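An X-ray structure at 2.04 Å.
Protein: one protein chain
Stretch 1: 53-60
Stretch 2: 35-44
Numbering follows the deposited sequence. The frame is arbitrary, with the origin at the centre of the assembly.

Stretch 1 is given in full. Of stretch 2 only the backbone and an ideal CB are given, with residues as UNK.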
ATOM      1  N   ILE A  53      -2.760   8.925   3.676  1.00 21.19           N
ATOM      2  CA  ILE A  53      -3.321   7.660   4.110  1.00 21.16           C
ATOM      3  C   ILE A  53      -4.750   7.884   4.568  1.00 20.63           C
ATOM      4  O   ILE A  53      -5.019   8.721   5.437  1.00 19.51           O
ATOM      5  CB  ILE A  53      -2.534   7.039   5.277  1.00 21.34           C
ATOM      6  CG1 ILE A  53      -1.139   6.646   4.806  1.00 21.07           C
ATOM      7  CG2 ILE A  53      -3.273   5.808   5.805  1.00 20.86           C
ATOM      8  CD1 ILE A  53      -0.301   6.030   5.879  1.00 26.78           C
ATOM      9  N   VAL A  54      -5.667   7.136   3.970  1.00 18.82           N
ATOM     10  CA  VAL A  54      -7.067   7.244   4.329  1.00 19.74           C
ATOM     11  C   VAL A  54      -7.438   5.999   5.123  1.00 19.35           C
ATOM     12  O   VAL A  54      -7.177   4.880   4.687  1.00 17.95           O
ATOM     13  CB  VAL A  54      -7.970   7.333   3.078  1.00 19.72           C
ATOM     14  CG1 VAL A  54      -9.419   7.542   3.503  1.00 19.77           C
ATOM     15  CG2 VAL A  54      -7.498   8.480   2.166  1.00 19.09           C
ATOM     16  N   LEU A  55      -8.012   6.208   6.305  1.00 18.92           N
ATOM     17  CA  LEU A  55      -8.445   5.110   7.164  1.00 18.94           C
ATOM     18  C   LEU A  55      -9.932   4.954   6.892  1.00 20.90           C
ATOM     19  O   LEU A  55     -10.672   5.937   6.869  1.00 19.55           O
ATOM     20  CB  LEU A  55      -8.191   5.454   8.635  1.00 18.99           C
ATOM     21  CG  LEU A  55      -6.730   5.802   8.951  1.00 19.51           C
ATOM     22  CD1 LEU A  55      -6.551   6.145  10.424  1.00 18.63           C
ATOM     23  CD2 LEU A  55      -5.850   4.628   8.581  1.00 19.12           C
ATOM     24  N   ARG A  56     -10.380   3.722   6.681  1.00 21.67           N
ATOM     25  CA  ARG A  56     -11.783   3.508   6.366  1.00 23.20           C
ATOM     26  C   ARG A  56     -12.436   2.361   7.142  1.00 23.19           C
ATOM     27  O   ARG A  56     -11.961   1.225   7.123  1.00 20.35           O
ATOM     28  CB  ARG A  56     -11.906   3.276   4.858  1.00 25.71           C
ATOM     29  CG  ARG A  56     -13.314   3.338   4.308  1.00 31.78           C
ATOM     30  CD  ARG A  56     -13.282   3.392   2.784  1.00 34.29           C
ATOM     31  NE  ARG A  56     -12.732   4.653   2.296  1.00 36.67           N
ATOM     32  CZ  ARG A  56     -13.446   5.763   2.122  1.00 38.57           C
ATOM     33  NH1 ARG A  56     -14.746   5.772   2.389  1.00 40.50           N
ATOM     34  NH2 ARG A  56     -12.863   6.869   1.689  1.00 37.35           N
ATOM     35  N   GLU A  57     -13.529   2.676   7.828  1.00 23.19           N
ATOM     36  CA  GLU A  57     -14.259   1.674   8.590  1.00 24.93           C
ATOM     37  C   GLU A  57     -15.538   1.337   7.835  1.00 25.45           C
ATOM     38  O   GLU A  57     -16.340   2.222   7.549  1.00 26.08           O
ATOM     39  CB  GLU A  57     -14.624   2.194   9.976  1.00 24.61           C
ATOM     40  CG  GLU A  57     -15.132   1.104  10.908  1.00 28.57           C
ATOM     41  CD  GLU A  57     -15.690   1.651  12.211  1.00 30.02           C
ATOM     42  OE1 GLU A  57     -15.134   2.644  12.729  1.00 30.21           O
ATOM     43  OE2 GLU A  57     -16.674   1.077  12.721  1.00 31.22           O
ATOM     44  N   HIS A  58     -15.717   0.056   7.517  1.00 23.70           N
ATOM     45  CA  HIS A  58     -16.893  -0.426   6.800  1.00 24.78           C
ATOM     46  C   HIS A  58     -17.986  -0.836   7.791  1.00 24.86           C
ATOM     47  O   HIS A  58     -17.730  -1.597   8.723  1.00 23.02           O
ATOM     48  CB  HIS A  58     -16.498  -1.622   5.925  1.00 24.03           C
ATOM     49  CG  HIS A  58     -15.560  -1.271   4.810  1.00 24.90           C
ATOM     50  ND1 HIS A  58     -15.982  -1.095   3.510  1.00 23.90           N
ATOM     51  CD2 HIS A  58     -14.229  -1.023   4.810  1.00 24.28           C
ATOM     52  CE1 HIS A  58     -14.951  -0.754   2.757  1.00 22.93           C
ATOM     53  NE2 HIS A  58     -13.877  -0.704   3.521  1.00 24.73           N
ATOM     54  N   ASP A  59     -19.203  -0.330   7.600  1.00 26.98           N
ATOM     55  CA  ASP A  59     -20.293  -0.673   8.516  1.00 28.51           C
ATOM     56  C   ASP A  59     -20.434  -2.181   8.642  1.00 29.31           C
ATOM     57  O   ASP A  59     -20.746  -2.692   9.713  1.00 31.49           O
ATOM     58  CB  ASP A  59     -21.625  -0.108   8.034  1.00 29.72           C
ATOM     59  CG  ASP A  59     -21.582   1.382   7.792  1.00 31.50           C
ATOM     60  OD1 ASP A  59     -20.814   2.089   8.478  1.00 31.28           O
ATOM     61  OD2 ASP A  59     -22.344   1.839   6.915  1.00 30.17           O
ATOM     62  N   GLY A  60     -20.208  -2.888   7.540  1.00 30.01           N
ATOM     63  CA  GLY A  60     -20.324  -4.333   7.551  1.00 32.05           C
ATOM     64  C   GLY A  60     -18.992  -5.050   7.662  1.00 34.02           C
ATOM     65  O   GLY A  60     -18.865  -6.206   7.243  1.00 34.74           O
ATOM     66  N   UNK A  35     -15.070  11.836   7.282  1.00 35.41           N
ATOM     67  CA  UNK A  35     -16.432  11.919   6.822  1.00 36.59           C
ATOM     68  C   UNK A  35     -17.175  10.609   6.800  1.00 37.68           C
ATOM     69  O   UNK A  35     -16.777   9.616   7.416  1.00 36.38           O
ATOM     70  CB  UNK A  35     -16.453  12.527   5.418  1.00 36.59           C
ATOM     71  N   UNK A  36     -18.270  10.621   6.058  1.00 38.03           N
ATOM     72  CA  UNK A  36     -19.127   9.466   5.930  1.00 38.91           C
ATOM     73  C   UNK A  36     -19.298   9.136   4.457  1.00 39.35           C
ATOM     74  O   UNK A  36     -19.466  10.026   3.622  1.00 39.53           O
ATOM     75  CB  UNK A  36     -20.481   9.710   6.600  1.00 38.91           C
ATOM     76  N   UNK A  37     -19.218   7.851   4.139  1.00 38.90           N
ATOM     77  CA  UNK A  37     -19.398   7.416   2.770  1.00 38.04           C
ATOM     78  C   UNK A  37     -20.713   6.670   2.740  1.00 37.85           C
ATOM     79  O   UNK A  37     -21.496   6.766   3.686  1.00 37.84           O
ATOM     80  CB  UNK A  37     -18.236   6.551   2.278  1.00 38.04           C
ATOM     81  N   UNK A  38     -20.966   5.928   1.670  1.00 37.36           N
ATOM     82  CA  UNK A  38     -22.202   5.164   1.563  1.00 36.60           C
ATOM     83  C   UNK A  38     -22.309   4.138   2.696  1.00 34.97           C
ATOM     84  O   UNK A  38     -23.253   4.167   3.487  1.00 33.55           O
ATOM     85  CB  UNK A  38     -22.278   4.465   0.204  1.00 36.60           C
ATOM     86  N   UNK A  39     -21.334   3.238   2.776  1.00 32.54           N
ATOM     87  CA  UNK A  39     -21.328   2.205   3.804  1.00 30.70           C
ATOM     88  C   UNK A  39     -20.077   2.272   4.678  1.00 30.97           C
ATOM     89  O   UNK A  39     -19.736   1.300   5.357  1.00 29.82           O
ATOM     90  CB  UNK A  39     -21.436   0.823   3.156  1.00 30.70           C
ATOM     91  N   UNK A  40     -19.401   3.415   4.663  1.00 29.15           N
ATOM     92  CA  UNK A  40     -18.178   3.567   5.443  1.00 28.78           C
ATOM     93  C   UNK A  40     -18.024   4.924   6.119  1.00 29.27           C
ATOM     94  O   UNK A  40     -18.727   5.882   5.799  1.00 29.38           O
ATOM     95  CB  UNK A  40     -16.969   3.323   4.537  1.00 28.78           C
ATOM     96  N   UNK A  41     -17.088   4.970   7.062  1.00 29.12           N
ATOM     97  CA  UNK A  41     -16.713   6.183   7.778  1.00 29.21           C
ATOM     98  C   UNK A  41     -15.237   6.282   7.406  1.00 28.35           C
ATOM     99  O   UNK A  41     -14.549   5.264   7.348  1.00 28.36           O
ATOM    100  CB  UNK A  41     -16.973   6.126   9.285  1.00 29.21           C
ATOM    101  N   UNK A  42     -14.746   7.485   7.141  1.00 27.96           N
ATOM    102  CA  UNK A  42     -13.351   7.621   6.763  1.00 27.87           C
ATOM    103  C   UNK A  42     -12.687   8.821   7.416  1.00 26.98           C
ATOM    104  O   UNK A  42     -13.354   9.738   7.907  1.00 27.62           O
ATOM    105  CB  UNK A  42     -13.231   7.729   5.242  1.00 27.87           C
ATOM    106  N   UNK A  43     -11.363   8.790   7.418  1.00 24.20           N
ATOM    107  CA  UNK A  43     -10.551   9.864   7.961  1.00 23.38           C
ATOM    108  C   UNK A  43      -9.327   9.928   7.067  1.00 23.40           C
ATOM    109  O   UNK A  43      -8.567   8.964   6.961  1.00 21.12           O
ATOM    110  CB  UNK A  43     -10.186   9.638   9.430  1.00 23.38           C
ATOM    111  N   UNK A  44      -9.163  11.058   6.392  1.00 24.28           N
ATOM    112  CA  UNK A  44      -8.036  11.259   5.503  1.00 23.84           C
ATOM    113  C   UNK A  44      -6.970  12.081   6.212  1.00 23.92           C
ATOM    114  O   UNK A  44      -7.251  13.161   6.726  1.00 23.30           O
ATOM    115  CB  UNK A  44      -8.478  11.942   4.208  1.00 23.84           C
TER

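Stretch 1 runs as a strand through residue 58, and positions 40 to 44 lie antiparallel beside it, so their side chains alternate between the sheet face carrying Val54, Arg56 and His58 and the one carrying Leu55 and Glu57.

Position 35 has no part of stretch 1 within reach of its CB and extended angles (-149/-163), so the contact restricts nothing; it is Gly35. At position 36 CA-to-CB points away, yet the carboxylate of Asp59 is within reach of a long side chain, which favours a base. Arg36 extends to it: NH1 donates to Asp59 OD1 at 2.7 Å, and NH2 forms a salt bridge with Asp59 OD2 at a very short 2.4 Å.

Position 37 has angles of -111/-166 that do not demand glycine, but its ideal CB would lie 3.6 Å from Arg56 NH1, so something small fits; Gly37 leaves that space free. Position 38 points sideways into space free of stretch 1, where polar residues do well, and Asp38 makes no side-chain contact across.

Position 39 also points sideways, its ideal CB 4.0 Å from Asp59 OD2, so a small polar residue is suitable. In Thr39, OG1 joins His58 ND1 through a water, 2.6 Å from OG1 and 2.8 Å from ND1, while the backbone O accepts from Asp59 N at 2.8 Å.

Position 40 is tight, its ideal CB 3.3 Å from Glu57 O, with a guanidinium on one hand and an imidazole on the other. Serine, threonine or valine could be considered; threonine answers both neighbours. Thr40 OG1 accepts from Arg56 NH1 at 2.9 Å, and Thr40 CG2 lies over the His58 ring, 3.2 Å from His58 ND1, in a CH-pi contact.

Position 41 shares its face with Glu57, so polar or basic residues suit. It is Ser41: OG accepts from Arg36 NH1 at 3.2 Å, and a water bonds weakly to OG and donates to Glu57 OE1. Its backbone pairs both ways with Glu57, Ser41 N to Glu57 O at 2.9 Å and Glu57 N to Ser41 O at 2.8 Å.

Position 42 meets Val54 and the Arg56 guanidinium, inviting an apolar or aromatic residue. Phe42 CB lies over one guanidinium face, 3.7 Å from Arg56 NH2, and 4.2 Å from Val54 CG1; the ring then leads away.

Position 43 is opposite Leu55, where small or apolar residues fit. Ala43 relies on its backbone, with Leu55 N donating to Ala43 O at 2.9 Å.

Position 44 faces Val54, so aliphatic or flat side chains would pack. His44 CD2 sits 4.0 Å from Val54 CG2.

Stretch 2 (35-44) GRGDTTSFAH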
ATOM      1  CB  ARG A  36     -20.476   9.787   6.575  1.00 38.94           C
ATOM      2  CG  ARG A  36     -21.507   8.698   6.477  1.00 39.50           C
ATOM      3  CD  ARG A  36     -21.097   7.466   7.251  1.00 40.08           C
ATOM      4  NE  ARG A  36     -22.030   6.382   6.987  1.00 39.12           N
ATOM      5  CZ  ARG A  36     -21.879   5.136   7.414  1.00 38.92           C
ATOM      6  NH1 ARG A  36     -20.820   4.798   8.138  1.00 37.95           N
ATOM      7  NH2 ARG A  36     -22.794   4.226   7.115  1.00 38.78           N
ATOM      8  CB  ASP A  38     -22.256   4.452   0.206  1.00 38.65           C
ATOM      9  CG  ASP A  38     -23.409   3.465   0.106  1.00 40.98           C
ATOM     10  OD1 ASP A  38     -24.553   3.842   0.439  1.00 40.83           O
ATOM     11  OD2 ASP A  38     -23.165   2.312  -0.313  1.00 43.19           O
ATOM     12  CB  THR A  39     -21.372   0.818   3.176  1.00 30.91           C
ATOM     13  OG1 THR A  39     -20.242   0.665   2.308  1.00 27.46           O
ATOM     14  CG2 THR A  39     -22.655   0.630   2.383  1.00 30.00           C
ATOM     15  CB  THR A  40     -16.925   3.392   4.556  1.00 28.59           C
ATOM     16  OG1 THR A  40     -16.962   4.356   3.491  1.00 26.48           O
ATOM     17  CG2 THR A  40     -16.856   1.983   3.972  1.00 27.17           C
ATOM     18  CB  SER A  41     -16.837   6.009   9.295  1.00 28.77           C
ATOM     19  OG  SER A  41     -18.181   5.798   9.688  1.00 34.71           O
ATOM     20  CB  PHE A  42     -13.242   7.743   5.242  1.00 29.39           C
ATOM     21  CG  PHE A  42     -13.685   9.076   4.718  1.00 32.35           C
ATOM     22  CD1 PHE A  42     -12.834  10.177   4.776  1.00 33.50           C
ATOM     23  CD2 PHE A  42     -14.968   9.246   4.208  1.00 33.54           C
ATOM     24  CE1 PHE A  42     -13.252  11.430   4.335  1.00 35.89           C
ATOM     25  CE2 PHE A  42     -15.401  10.499   3.763  1.00 34.95           C
ATOM     26  CZ  PHE A  42     -14.540  11.593   3.828  1.00 35.16           C
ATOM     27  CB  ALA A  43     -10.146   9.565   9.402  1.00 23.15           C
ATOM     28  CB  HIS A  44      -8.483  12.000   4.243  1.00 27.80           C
ATOM     29  CG  HIS A  44      -7.351  12.438   3.368  1.00 31.93           C
ATOM     30  ND1 HIS A  44      -7.477  13.449   2.441  1.00 35.49           N
ATOM     31  CD2 HIS A  44      -6.071  12.004   3.278  1.00 33.69           C
ATOM     32  CE1 HIS A  44      -6.323  13.621   1.820  1.00 35.39           C
ATOM     33  NE2 HIS A  44      -5.454  12.758   2.309  1.00 34.40           N
TER
HETATM   34  O   HOH W   1     -18.661  -1.311   2.869  1.00 26.11           O
HETATM   35  O   HOH W   2     -16.698   5.362  12.401  1.00 38.33           O
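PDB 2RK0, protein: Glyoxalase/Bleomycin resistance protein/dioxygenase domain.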